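Local coordinates for protein aminopeptidase N (PDB 5DLL) that releases N-terminal amino acids from peptides as a zinc-dependent M1-family aminopeptidase, probably in the breakdown of intracellular peptides, at residues K16-Y21 against P375-S380; P23-I28 against E55-N60; D190-P195 against E256-T261; F448-A453 against E489-H494. All coordinates share one frame; numbering follows the deposited sequence.

Interaction 1: K16-Y21 against P375-S380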
# COMPACT_ATOMS: atom_id res chain seq x y z
N LYS A 16 7.91 -8.34 -23.65
CA LYS A 16 9.24 -8.67 -23.13
C LYS A 16 9.12 -9.89 -22.23
O LYS A 16 8.17 -10.01 -21.46
CB LYS A 16 9.81 -7.48 -22.36
CG LYS A 16 10.26 -6.34 -23.27
CD LYS A 16 10.29 -4.99 -22.55
CE LYS A 16 8.90 -4.40 -22.36
NZ LYS A 16 8.17 -4.21 -23.64
N TYR A 17 10.08 -10.81 -22.34
CA TYR A 17 10.00 -12.11 -21.66
C TYR A 17 11.11 -12.33 -20.64
O TYR A 17 12.28 -12.06 -20.92
CB TYR A 17 10.01 -13.25 -22.69
CG TYR A 17 8.78 -13.28 -23.58
CD1 TYR A 17 7.60 -13.87 -23.14
CD2 TYR A 17 8.80 -12.70 -24.85
CE1 TYR A 17 6.47 -13.90 -23.94
CE2 TYR A 17 7.67 -12.71 -25.65
CZ TYR A 17 6.51 -13.32 -25.19
OH TYR A 17 5.39 -13.35 -25.98
N LEU A 18 10.75 -12.85 -19.47
CA LEU A 18 11.70 -13.12 -18.39
C LEU A 18 12.80 -14.10 -18.80
O LEU A 18 13.96 -13.92 -18.42
CB LEU A 18 10.95 -13.65 -17.16
CG LEU A 18 11.79 -14.09 -15.94
CD1 LEU A 18 12.71 -12.99 -15.45
CD2 LEU A 18 10.88 -14.56 -14.82
N LYS A 19 12.44 -15.12 -19.57
CA LYS A 19 13.40 -16.12 -20.05
C LYS A 19 14.43 -15.54 -21.04
O LYS A 19 15.46 -16.16 -21.29
CB LYS A 19 12.68 -17.31 -20.69
CG LYS A 19 12.02 -16.99 -22.02
CD LYS A 19 10.92 -17.99 -22.35
CE LYS A 19 10.38 -17.79 -23.76
NZ LYS A 19 9.77 -16.44 -23.94
N ASP A 20 14.14 -14.37 -21.59
CA ASP A 20 15.08 -13.68 -22.49
C ASP A 20 16.22 -12.95 -21.78
O ASP A 20 17.11 -12.43 -22.45
CB ASP A 20 14.33 -12.68 -23.39
CG ASP A 20 13.40 -13.36 -24.37
OD1 ASP A 20 13.56 -14.58 -24.62
OD2 ASP A 20 12.51 -12.66 -24.91
N TYR A 21 16.20 -12.88 -20.45
CA TYR A 21 17.20 -12.10 -19.73
C TYR A 21 18.62 -12.52 -20.10
O TYR A 21 18.96 -13.71 -20.06
CB TYR A 21 17.01 -12.16 -18.21
CG TYR A 21 18.17 -11.51 -17.45
CD1 TYR A 21 18.19 -10.13 -17.22
CD2 TYR A 21 19.26 -12.26 -17.02
CE1 TYR A 21 19.25 -9.53 -16.55
CE2 TYR A 21 20.32 -11.67 -16.35
CZ TYR A 21 20.32 -10.30 -16.13
OH TYR A 21 21.38 -9.73 -15.47
N PRO A 375 1.05 -14.48 -11.82
CA PRO A 375 1.88 -14.82 -10.66
C PRO A 375 2.58 -13.57 -10.12
O PRO A 375 2.58 -12.53 -10.78
CB PRO A 375 2.92 -15.81 -11.23
CG PRO A 375 2.58 -16.00 -12.68
CD PRO A 375 1.72 -14.85 -13.08
N ILE A 376 3.17 -13.68 -8.93
CA ILE A 376 3.89 -12.54 -8.35
C ILE A 376 5.18 -12.23 -9.13
O ILE A 376 5.67 -11.09 -9.12
CB ILE A 376 4.16 -12.73 -6.84
CG1 ILE A 376 5.13 -13.89 -6.57
CG2 ILE A 376 2.84 -12.93 -6.10
CD1 ILE A 376 5.60 -13.98 -5.13
N ARG A 377 5.73 -13.26 -9.79
CA ARG A 377 6.79 -13.07 -10.78
C ARG A 377 6.29 -13.56 -12.15
O ARG A 377 6.40 -14.76 -12.46
CB ARG A 377 8.07 -13.81 -10.37
CG ARG A 377 9.25 -13.56 -11.30
CD ARG A 377 10.42 -14.46 -10.98
NE ARG A 377 10.03 -15.87 -11.03
CZ ARG A 377 10.71 -16.87 -10.47
NH1 ARG A 377 11.84 -16.65 -9.80
NH2 ARG A 377 10.23 -18.11 -10.58
N PRO A 378 5.73 -12.64 -12.95
CA PRO A 378 5.26 -12.98 -14.30
C PRO A 378 6.39 -13.45 -15.22
O PRO A 378 7.56 -13.17 -14.95
CB PRO A 378 4.68 -11.66 -14.82
CG PRO A 378 4.36 -10.86 -13.60
CD PRO A 378 5.41 -11.24 -12.60
N GLU A 379 6.03 -14.16 -16.29
CA GLU A 379 6.99 -14.60 -17.32
C GLU A 379 7.00 -13.64 -18.53
O GLU A 379 7.77 -13.85 -19.47
CB GLU A 379 6.69 -16.04 -17.77
CG GLU A 379 7.29 -17.12 -16.87
CD GLU A 379 8.77 -17.34 -17.12
OE1 GLU A 379 9.16 -17.67 -18.26
OE2 GLU A 379 9.57 -17.20 -16.16
N SER A 380 6.16 -12.61 -18.49
CA SER A 380 6.06 -11.64 -19.57
C SER A 380 5.41 -10.34 -19.10
O SER A 380 4.68 -10.33 -18.11
CB SER A 380 5.24 -12.20 -20.72
OG SER A 380 3.88 -12.37 -20.33

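Interaction 2: P23-I28 against E55-N60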
# COMPACT_ATOMS: atom_id res chain seq x y z
N PRO A 23 22.62 -10.94 -19.09
CA PRO A 23 23.33 -9.87 -18.41
C PRO A 23 23.90 -8.87 -19.42
O PRO A 23 24.20 -9.25 -20.56
CB PRO A 23 24.46 -10.60 -17.67
CG PRO A 23 24.59 -11.91 -18.34
CD PRO A 23 23.24 -12.26 -18.87
N SER A 24 24.02 -7.62 -19.01
CA SER A 24 24.63 -6.59 -19.84
C SER A 24 26.06 -7.01 -20.21
O SER A 24 26.80 -7.49 -19.36
CB SER A 24 24.66 -5.26 -19.10
OG SER A 24 25.16 -4.23 -19.94
N ASN A 25 26.43 -6.84 -21.48
CA ASN A 25 27.78 -7.18 -21.93
C ASN A 25 28.86 -6.20 -21.44
O ASN A 25 30.04 -6.53 -21.43
CB ASN A 25 27.85 -7.37 -23.46
CG ASN A 25 27.66 -6.08 -24.24
OD1 ASN A 25 27.09 -5.11 -23.74
ND2 ASN A 25 28.12 -6.07 -25.48
N TYR A 26 28.44 -5.00 -21.04
CA TYR A 26 29.34 -4.03 -20.42
C TYR A 26 28.74 -3.51 -19.11
O TYR A 26 27.52 -3.46 -18.96
CB TYR A 26 29.65 -2.89 -21.39
CG TYR A 26 30.66 -3.30 -22.44
CD1 TYR A 26 32.03 -3.16 -22.20
CD2 TYR A 26 30.26 -3.88 -23.64
CE1 TYR A 26 32.97 -3.57 -23.14
CE2 TYR A 26 31.20 -4.28 -24.58
CZ TYR A 26 32.55 -4.13 -24.32
OH TYR A 26 33.49 -4.52 -25.25
N LEU A 27 29.61 -3.16 -18.16
CA LEU A 27 29.20 -2.72 -16.83
C LEU A 27 29.84 -1.39 -16.44
O LEU A 27 30.88 -1.01 -16.97
CB LEU A 27 29.57 -3.77 -15.78
CG LEU A 27 28.68 -5.02 -15.75
CD1 LEU A 27 29.36 -6.13 -14.94
CD2 LEU A 27 27.30 -4.70 -15.18
N ILE A 28 29.20 -0.70 -15.50
CA ILE A 28 29.64 0.62 -15.05
C ILE A 28 30.04 0.55 -13.58
O ILE A 28 29.23 0.18 -12.73
CB ILE A 28 28.54 1.69 -15.25
CG1 ILE A 28 28.07 1.67 -16.72
CG2 ILE A 28 29.05 3.07 -14.84
CD1 ILE A 28 27.00 2.69 -17.06
N GLU A 55 30.55 -12.11 -17.79
CA GLU A 55 29.37 -12.97 -17.93
C GLU A 55 28.66 -12.85 -19.29
O GLU A 55 27.75 -13.63 -19.59
CB GLU A 55 28.38 -12.69 -16.80
CG GLU A 55 28.92 -13.03 -15.42
CD GLU A 55 27.93 -12.73 -14.29
OE1 GLU A 55 26.82 -12.24 -14.58
OE2 GLU A 55 28.28 -12.98 -13.12
N ASN A 56 29.05 -11.87 -20.11
CA ASN A 56 28.52 -11.71 -21.47
C ASN A 56 29.52 -11.00 -22.39
O ASN A 56 29.66 -9.78 -22.33
CB ASN A 56 27.19 -10.94 -21.42
CG ASN A 56 26.59 -10.71 -22.79
OD1 ASN A 56 27.09 -11.20 -23.80
ND2 ASN A 56 25.49 -9.97 -22.84
N ARG A 57 30.20 -11.77 -23.24
CA ARG A 57 31.21 -11.23 -24.16
C ARG A 57 30.98 -11.69 -25.61
O ARG A 57 31.94 -11.92 -26.35
CB ARG A 57 32.62 -11.66 -23.72
CG ARG A 57 33.02 -11.25 -22.31
CD ARG A 57 32.99 -9.75 -22.07
NE ARG A 57 33.41 -8.96 -23.23
CZ ARG A 57 32.67 -8.02 -23.83
NH1 ARG A 57 31.45 -7.71 -23.41
NH2 ARG A 57 33.18 -7.37 -24.88
N GLU A 58 29.72 -11.79 -26.02
CA GLU A 58 29.39 -12.27 -27.37
C GLU A 58 29.64 -11.22 -28.47
O GLU A 58 29.71 -11.56 -29.65
CB GLU A 58 27.96 -12.81 -27.43
CG GLU A 58 26.85 -11.78 -27.29
CD GLU A 58 25.48 -12.42 -27.12
OE1 GLU A 58 25.38 -13.67 -27.11
OE2 GLU A 58 24.49 -11.67 -26.98
N ASN A 59 29.76 -9.95 -28.08
CA ASN A 59 30.22 -8.88 -28.98
C ASN A 59 30.77 -7.69 -28.19
O ASN A 59 30.62 -7.63 -26.98
CB ASN A 59 29.09 -8.43 -29.90
CG ASN A 59 28.01 -7.64 -29.18
OD1 ASN A 59 28.26 -6.55 -28.66
ND2 ASN A 59 26.80 -8.18 -29.16
N ASN A 60 31.39 -6.76 -28.89
CA ASN A 60 32.00 -5.58 -28.26
C ASN A 60 31.30 -4.27 -28.64
O ASN A 60 31.95 -3.23 -28.80
CB ASN A 60 33.48 -5.50 -28.62
CG ASN A 60 34.20 -6.82 -28.38
OD1 ASN A 60 33.79 -7.63 -27.54
ND2 ASN A 60 35.28 -7.03 -29.12

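Interaction 3: D190-P195 against E256-T261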
# COMPACT_ATOMS: atom_id res chain seq x y z
N ASP A 190 28.10 9.44 -3.31
CA ASP A 190 27.41 8.27 -2.76
C ASP A 190 28.28 7.04 -3.05
O ASP A 190 28.28 6.53 -4.17
CB ASP A 190 26.02 8.12 -3.40
CG ASP A 190 25.22 6.95 -2.81
OD1 ASP A 190 25.79 6.09 -2.12
OD2 ASP A 190 24.00 6.90 -3.06
N PRO A 191 29.03 6.57 -2.04
CA PRO A 191 30.05 5.55 -2.23
C PRO A 191 29.54 4.15 -2.54
O PRO A 191 30.33 3.31 -2.98
CB PRO A 191 30.80 5.54 -0.90
CG PRO A 191 29.82 6.03 0.10
CD PRO A 191 28.92 6.99 -0.63
N PHE A 192 28.25 3.89 -2.33
CA PHE A 192 27.68 2.56 -2.53
C PHE A 192 27.09 2.44 -3.92
O PHE A 192 26.31 3.30 -4.34
CB PHE A 192 26.62 2.23 -1.47
CG PHE A 192 27.07 2.50 -0.06
CD1 PHE A 192 27.91 1.60 0.60
CD2 PHE A 192 26.68 3.66 0.60
CE1 PHE A 192 28.34 1.85 1.89
CE2 PHE A 192 27.11 3.91 1.89
CZ PHE A 192 27.94 3.01 2.54
N LYS A 193 27.46 1.37 -4.62
CA LYS A 193 26.92 1.05 -5.94
C LYS A 193 25.38 1.02 -5.91
O LYS A 193 24.78 0.40 -5.04
CB LYS A 193 27.45 -0.30 -6.42
CG LYS A 193 28.93 -0.33 -6.72
CD LYS A 193 29.47 -1.76 -6.81
CE LYS A 193 29.04 -2.47 -8.09
NZ LYS A 193 29.65 -1.90 -9.32
N LYS A 194 24.75 1.71 -6.87
CA LYS A 194 23.30 1.70 -7.01
C LYS A 194 22.89 1.76 -8.47
O LYS A 194 23.62 2.31 -9.30
CB LYS A 194 22.66 2.86 -6.25
CG LYS A 194 22.93 4.25 -6.82
CD LYS A 194 22.08 5.29 -6.10
CE LYS A 194 22.27 6.70 -6.65
NZ LYS A 194 23.42 7.41 -6.04
N PRO A 195 21.70 1.21 -8.80
CA PRO A 195 21.16 1.39 -10.14
C PRO A 195 20.64 2.82 -10.34
O PRO A 195 20.32 3.50 -9.36
CB PRO A 195 20.02 0.37 -10.20
CG PRO A 195 19.59 0.20 -8.78
CD PRO A 195 20.80 0.43 -7.93
N GLU A 256 21.80 -0.68 10.14
CA GLU A 256 22.21 0.68 10.42
C GLU A 256 22.27 1.50 9.12
O GLU A 256 22.69 0.99 8.07
CB GLU A 256 23.58 0.65 11.10
CG GLU A 256 23.97 1.91 11.85
CD GLU A 256 25.35 1.82 12.46
OE1 GLU A 256 25.79 0.70 12.81
OE2 GLU A 256 26.01 2.88 12.59
N TYR A 257 21.86 2.76 9.19
CA TYR A 257 21.98 3.67 8.05
C TYR A 257 23.44 3.77 7.63
O TYR A 257 24.34 3.66 8.46
CB TYR A 257 21.42 5.06 8.40
CG TYR A 257 21.31 6.01 7.22
CD1 TYR A 257 20.53 5.70 6.11
CD2 TYR A 257 21.98 7.23 7.22
CE1 TYR A 257 20.43 6.57 5.03
CE2 TYR A 257 21.88 8.11 6.15
CZ TYR A 257 21.10 7.77 5.06
OH TYR A 257 21.00 8.64 4.01
N ASP A 258 23.67 4.00 6.34
CA ASP A 258 25.01 3.86 5.75
C ASP A 258 25.70 5.18 5.34
O ASP A 258 26.88 5.17 4.96
CB ASP A 258 24.96 2.87 4.57
CG ASP A 258 23.79 3.12 3.62
OD1 ASP A 258 22.86 3.89 3.96
OD2 ASP A 258 23.80 2.54 2.51
N LEU A 259 24.99 6.31 5.42
CA LEU A 259 25.54 7.62 5.06
C LEU A 259 25.51 8.58 6.24
O LEU A 259 24.86 8.31 7.25
CB LEU A 259 24.73 8.23 3.91
CG LEU A 259 24.57 7.38 2.65
CD1 LEU A 259 23.44 7.94 1.78
CD2 LEU A 259 25.87 7.30 1.86
N ASP A 260 26.20 9.71 6.10
CA ASP A 260 26.26 10.72 7.16
C ASP A 260 25.10 11.70 7.12
O ASP A 260 24.95 12.51 8.03
CB ASP A 260 27.56 11.53 7.08
CG ASP A 260 28.79 10.66 7.11
OD1 ASP A 260 28.71 9.52 7.62
OD2 ASP A 260 29.85 11.12 6.62
N THR A 261 24.30 11.65 6.05
CA THR A 261 23.12 12.51 5.93
C THR A 261 21.96 11.79 5.23
O THR A 261 22.18 10.91 4.41
CB THR A 261 23.44 13.86 5.24
OG1 THR A 261 22.23 14.52 4.86
CG2 THR A 261 24.30 13.66 4.02

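Interaction 4: F448-A453 against E489-H494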
# COMPACT_ATOMS: atom_id res chain seq x y z
N PHE A 448 8.85 -24.55 -2.28
CA PHE A 448 8.34 -23.23 -1.95
C PHE A 448 8.51 -22.23 -3.10
O PHE A 448 7.68 -21.34 -3.28
CB PHE A 448 9.03 -22.72 -0.69
CG PHE A 448 8.48 -21.42 -0.19
CD1 PHE A 448 7.33 -21.41 0.59
CD2 PHE A 448 9.09 -20.22 -0.49
CE1 PHE A 448 6.80 -20.22 1.05
CE2 PHE A 448 8.57 -19.03 -0.03
CZ PHE A 448 7.42 -19.03 0.74
N LYS A 449 9.59 -22.37 -3.88
CA LYS A 449 9.86 -21.50 -5.03
C LYS A 449 8.72 -21.46 -6.06
O LYS A 449 8.56 -20.47 -6.78
CB LYS A 449 11.17 -21.90 -5.72
CG LYS A 449 12.40 -21.43 -4.97
CD LYS A 449 13.67 -22.04 -5.52
CE LYS A 449 14.87 -21.59 -4.70
NZ LYS A 449 16.12 -22.28 -5.12
N ARG A 450 7.94 -22.54 -6.10
CA ARG A 450 6.77 -22.65 -6.97
C ARG A 450 5.70 -21.57 -6.71
O ARG A 450 4.85 -21.32 -7.57
CB ARG A 450 6.17 -24.06 -6.81
CG ARG A 450 4.98 -24.40 -7.70
CD ARG A 450 5.26 -24.20 -9.18
NE ARG A 450 4.06 -24.45 -9.99
CZ ARG A 450 3.92 -24.07 -11.26
NH1 ARG A 450 4.89 -23.42 -11.89
NH2 ARG A 450 2.78 -24.35 -11.90
N TRP A 451 5.73 -20.92 -5.54
CA TRP A 451 4.87 -19.76 -5.25
C TRP A 451 5.09 -18.57 -6.20
O TRP A 451 4.15 -17.83 -6.50
CB TRP A 451 5.07 -19.28 -3.80
CG TRP A 451 4.30 -20.04 -2.77
CD1 TRP A 451 4.79 -20.97 -1.89
CD2 TRP A 451 2.90 -19.93 -2.48
NE1 TRP A 451 3.78 -21.45 -1.09
CE2 TRP A 451 2.61 -20.82 -1.43
CE3 TRP A 451 1.85 -19.16 -3.02
CZ2 TRP A 451 1.32 -20.98 -0.90
CZ3 TRP A 451 0.57 -19.31 -2.49
CH2 TRP A 451 0.32 -20.21 -1.44
N TYR A 452 6.33 -18.39 -6.64
CA TYR A 452 6.67 -17.30 -7.56
C TYR A 452 6.13 -17.51 -8.97
O TYR A 452 5.79 -16.54 -9.66
CB TYR A 452 8.18 -17.07 -7.57
CG TYR A 452 8.66 -16.42 -6.29
CD1 TYR A 452 8.67 -15.04 -6.15
CD2 TYR A 452 9.05 -17.20 -5.20
CE1 TYR A 452 9.07 -14.44 -4.97
CE2 TYR A 452 9.46 -16.60 -4.02
CZ TYR A 452 9.47 -15.23 -3.91
OH TYR A 452 9.87 -14.62 -2.74
N ALA A 453 6.05 -18.77 -9.40
CA ALA A 453 5.61 -19.12 -10.75
C ALA A 453 4.09 -19.30 -10.87
O ALA A 453 3.51 -18.98 -11.91
CB ALA A 453 6.33 -20.37 -11.23
N GLU A 489 -2.22 -25.24 -16.07
CA GLU A 489 -1.42 -26.24 -15.36
C GLU A 489 -1.08 -25.76 -13.94
O GLU A 489 -0.58 -24.65 -13.76
CB GLU A 489 -0.14 -26.58 -16.15
CG GLU A 489 0.88 -25.45 -16.36
CD GLU A 489 0.61 -24.58 -17.58
OE1 GLU A 489 1.59 -24.08 -18.18
OE2 GLU A 489 -0.56 -24.39 -17.95
N LYS A 490 -1.35 -26.61 -12.94
CA LYS A 490 -1.18 -26.25 -11.52
C LYS A 490 -0.53 -27.38 -10.71
O LYS A 490 -0.47 -28.52 -11.15
CB LYS A 490 -2.54 -25.89 -10.90
CG LYS A 490 -3.31 -24.80 -11.64
CD LYS A 490 -2.67 -23.43 -11.49
CE LYS A 490 -3.21 -22.46 -12.53
NZ LYS A 490 -2.69 -21.08 -12.34
N GLN A 491 -0.05 -27.03 -9.51
CA GLN A 491 0.73 -27.96 -8.68
C GLN A 491 0.47 -27.81 -7.17
O GLN A 491 -0.17 -26.85 -6.73
CB GLN A 491 2.23 -27.75 -8.94
CG GLN A 491 2.68 -28.12 -10.33
CD GLN A 491 4.19 -28.18 -10.45
OE1 GLN A 491 4.91 -27.34 -9.90
NE2 GLN A 491 4.69 -29.19 -11.16
N ALA A 492 1.00 -28.76 -6.40
CA ALA A 492 0.93 -28.72 -4.94
C ALA A 492 2.02 -27.80 -4.38
O ALA A 492 3.21 -28.08 -4.51
CB ALA A 492 1.08 -30.11 -4.37
N LEU A 493 1.59 -26.71 -3.75
CA LEU A 493 2.50 -25.74 -3.14
C LEU A 493 2.94 -26.14 -1.73
O LEU A 493 2.44 -27.11 -1.15
CB LEU A 493 1.83 -24.37 -3.08
CG LEU A 493 1.35 -23.80 -4.42
CD1 LEU A 493 0.34 -22.68 -4.20
CD2 LEU A 493 2.53 -23.32 -5.24
N HIS A 494 3.88 -25.37 -1.18
CA HIS A 494 4.33 -25.50 0.19
C HIS A 494 3.48 -24.56 1.06
O HIS A 494 3.68 -23.34 1.03
CB HIS A 494 5.81 -25.11 0.27
CG HIS A 494 6.49 -25.52 1.54
ND1 HIS A 494 7.85 -25.74 1.62
CD2 HIS A 494 6.00 -25.75 2.79
CE1 HIS A 494 8.17 -26.08 2.85
NE2 HIS A 494 7.07 -26.09 3.58

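Interaction 1: K16-Y21 against P375-S380
Glu379 O and Ser380 CB approach the Tyr17 ring obliquely, and Leu18 CD2 meets the Arg377 guanidinium in the same slanted way. On the tyrosine, CD1 lies 3.8 Å from Ser380 CB, and CE1 follows the same methylene. The arginine's CG and CD, set by an extended chi1 and chi2, lie along Leu18 CD2, with CD at 3.9 Å; the turn at chi3 (57°) then sends the guanidinium on to its salt bridge, NH1 with Asp431. A third flat group, the Glu379 carboxylate, lies across the leucine with OE2 directed at CD2; the glutamate folds back to this position through its bend at chi2 (-78°). In Leu18, CG anti to the backbone N, with chi2 near 55°, puts CD2 among Glu379 OE2, the Arg377 methylenes and Pro378 O, the last at 3.6 Å. The backbones form a very short antiparallel sheet of residues 16-17 and 380-381. Tyr17 and Ser380 are its non-hydrogen-bonded pair, 4.5 Å apart at CA, with both side chains on the same face. Leu18 N donates to Glu379 O over 3.1 Å in a nearly straight bond that comes in above the carbonyl plane, and Lys16 bonds Tyr381 through the backbone. Main-chain bonding and one leucine methyl thus pin the N-terminal tail to the catalytic domain; Lys19 NZ stays 5.8 Å from Glu379 OE1, so any attraction there is probably only long-range.

Interaction 2: P23-I28 against E55-N60
Hydrogen bonds link the two segments of this contact in the N-terminal beta domain, where the lead into strand 26-36 meets the loop that follows its antiparallel partner, strand 42-52. The firmest joins Asn56 ND2 to Pro23 O at 2.7 Å: the donor approaches almost along the C=O axis, the acceptor lies in the amide plane, and the N-H points at it within 13° of straight. Asn56 can reach there because its CG stands anti to the backbone N. Asn25 ND2 makes a longer bond to Asn59 O, 3.3 Å, from above that carbonyl's plane, and also binds Thr61 O; Asn59 OD1 in turn takes the amide N-H of Thr61. Within its own segment, Arg57 NH1 donates to Asn56 O at 2.9 Å, on a lone pair of that carbonyl.

The second kind is cation-pi. Bent at chi2 and chi3, the Arg57 chain curls back over Tyr26, bringing CZ to 4.5 Å from the ring centroid, off-centre, with the guanidinium plane steeply tilted to the ring. NH1 stands over one ring face, toward its rim, and NH2 gives a weak bond to Tyr26 OH at 2.9 Å.

Packing and CH...O contacts are slighter. Pro23 CG rests 4.1 Å from Asn56 CB, and Asn25 CA makes a CH...O contact with Asn56 O. Tyr26 is backed by Ile50, Ala52 and Val98.

Across this contact the arginine's charge meets a pi face, a phenol oxygen and a backbone carbonyl, with no carboxylate partner; a cation so placed would tend to favour the phenolate and might lower the tyrosine's pKa.

Interaction 3: D190-P195 against E256-T261
Phe192 leaves the backbone with CB directed at the 256-261 loop and CG anti to its carbonyl carbon (chi1 -50°), and the ring is the part that makes the contact. CG lies at the margin of it, 4.2 Å from Asp258 OD2. One step on, CD2 comes under the same oxygen, which stands 3.5 Å above the ring plane and toward the rim; ring and carboxylate are only 25° from parallel. CE2 is the most engaged atom, with Asp258 O in the ring plane at 3.3 Å, Asp258 CB close by, and the Leu259 CD2 methyl at the edge, 3.6 Å away. At the tip, CZ also borders Asp258 O and CB. Pro191 CG covers the opposite face, toward its rim. The ring thereby bridges the N-terminal beta domain, at the corner between strands 183-191 and 193-195, to the catalytic domain of the M1 peptidase, at the loop that leads into strand 261-267. Asp258 OD1 is held by Asn314 ND2, next in sequence to the zinc ligand His313, while Arg319 makes a cation-pi contact with Phe192. Beside the ring, Pro191 CD touches Leu259 CD2 at 3.9 Å. The corner itself is braced by Asp190: OD1 accepts a weak bond from Phe192 N, and OD2 forms a salt bridge with Lys194 NZ, 3.1 Å long.

Interaction 4: F448-A453 against E489-H494
Trp451 NE1 is the best-held polar atom across this contact, gripped by a single hydrogen bond: it donates to His494 O at 2.8 Å, with an N-H...O angle of 167°. The acceptor lies in the indole plane, although the indole N-H arrives from above the carbonyl plane. The bond ties the catalytic domain, at the short helix 450-453, to the Ig-like beta domain, just where strand 495-502 begins. Leu493 completes the hold on the tryptophan. Its CD1 methyl sits 3.7 Å from the centroid of the six-membered ring and 9° off the normal, a CH-pi contact over the ring face. The other methyl, CD2, packs on Arg450 CG at 3.6 Å, so the leucine is wedged between the indole and the arginine chain. Arg450 starts with CG anti to the backbone N, turns at chi2 (55°) and runs alongside the loop; its NH2 makes a weak bond to Gln454 OE1, which also accepts Gln491 N. Gln491 crosses the arginine at about a right angle, with OE1 3.2 Å from Arg450 CD. On the far side of the loop Lys490 points away and is anchored by three bonds, to Ser455 O, Gln487 OE1 and Thr484 OG1. Trp451 also packs inward, against Ile399 and Met402 of helix 390-423, and its CD1 stands 3.5 Å above the Phe448 ring, whose edge meets His494 CB.

Overall arrangement
Interactions 1, 3 and 4 fasten other parts of the chain to the catalytic domain, whereas interaction 2 lies within the N-terminal beta domain, away from the zinc site. Interactions 1 and 2 use adjoining pieces of chain, their centres 21 Å apart. Interactions 2 and 3 reach the same sheet, with Ile28 O 4.0 Å from Lys193 NZ. Interactions 1 and 4 touch: Arg377 N is 3.3 Å from Tyr452 O, a probable hydrogen bond, and Ile376 packs on the Tyr452 ring, so the N-terminal tail and the Ig-like domain are joined to neighbouring surfaces. Two contacts lie near the zinc ligands without reaching them: Pro378 is about 12 Å from Glu332, and Asp258 about 11 Å from His313, between side chains.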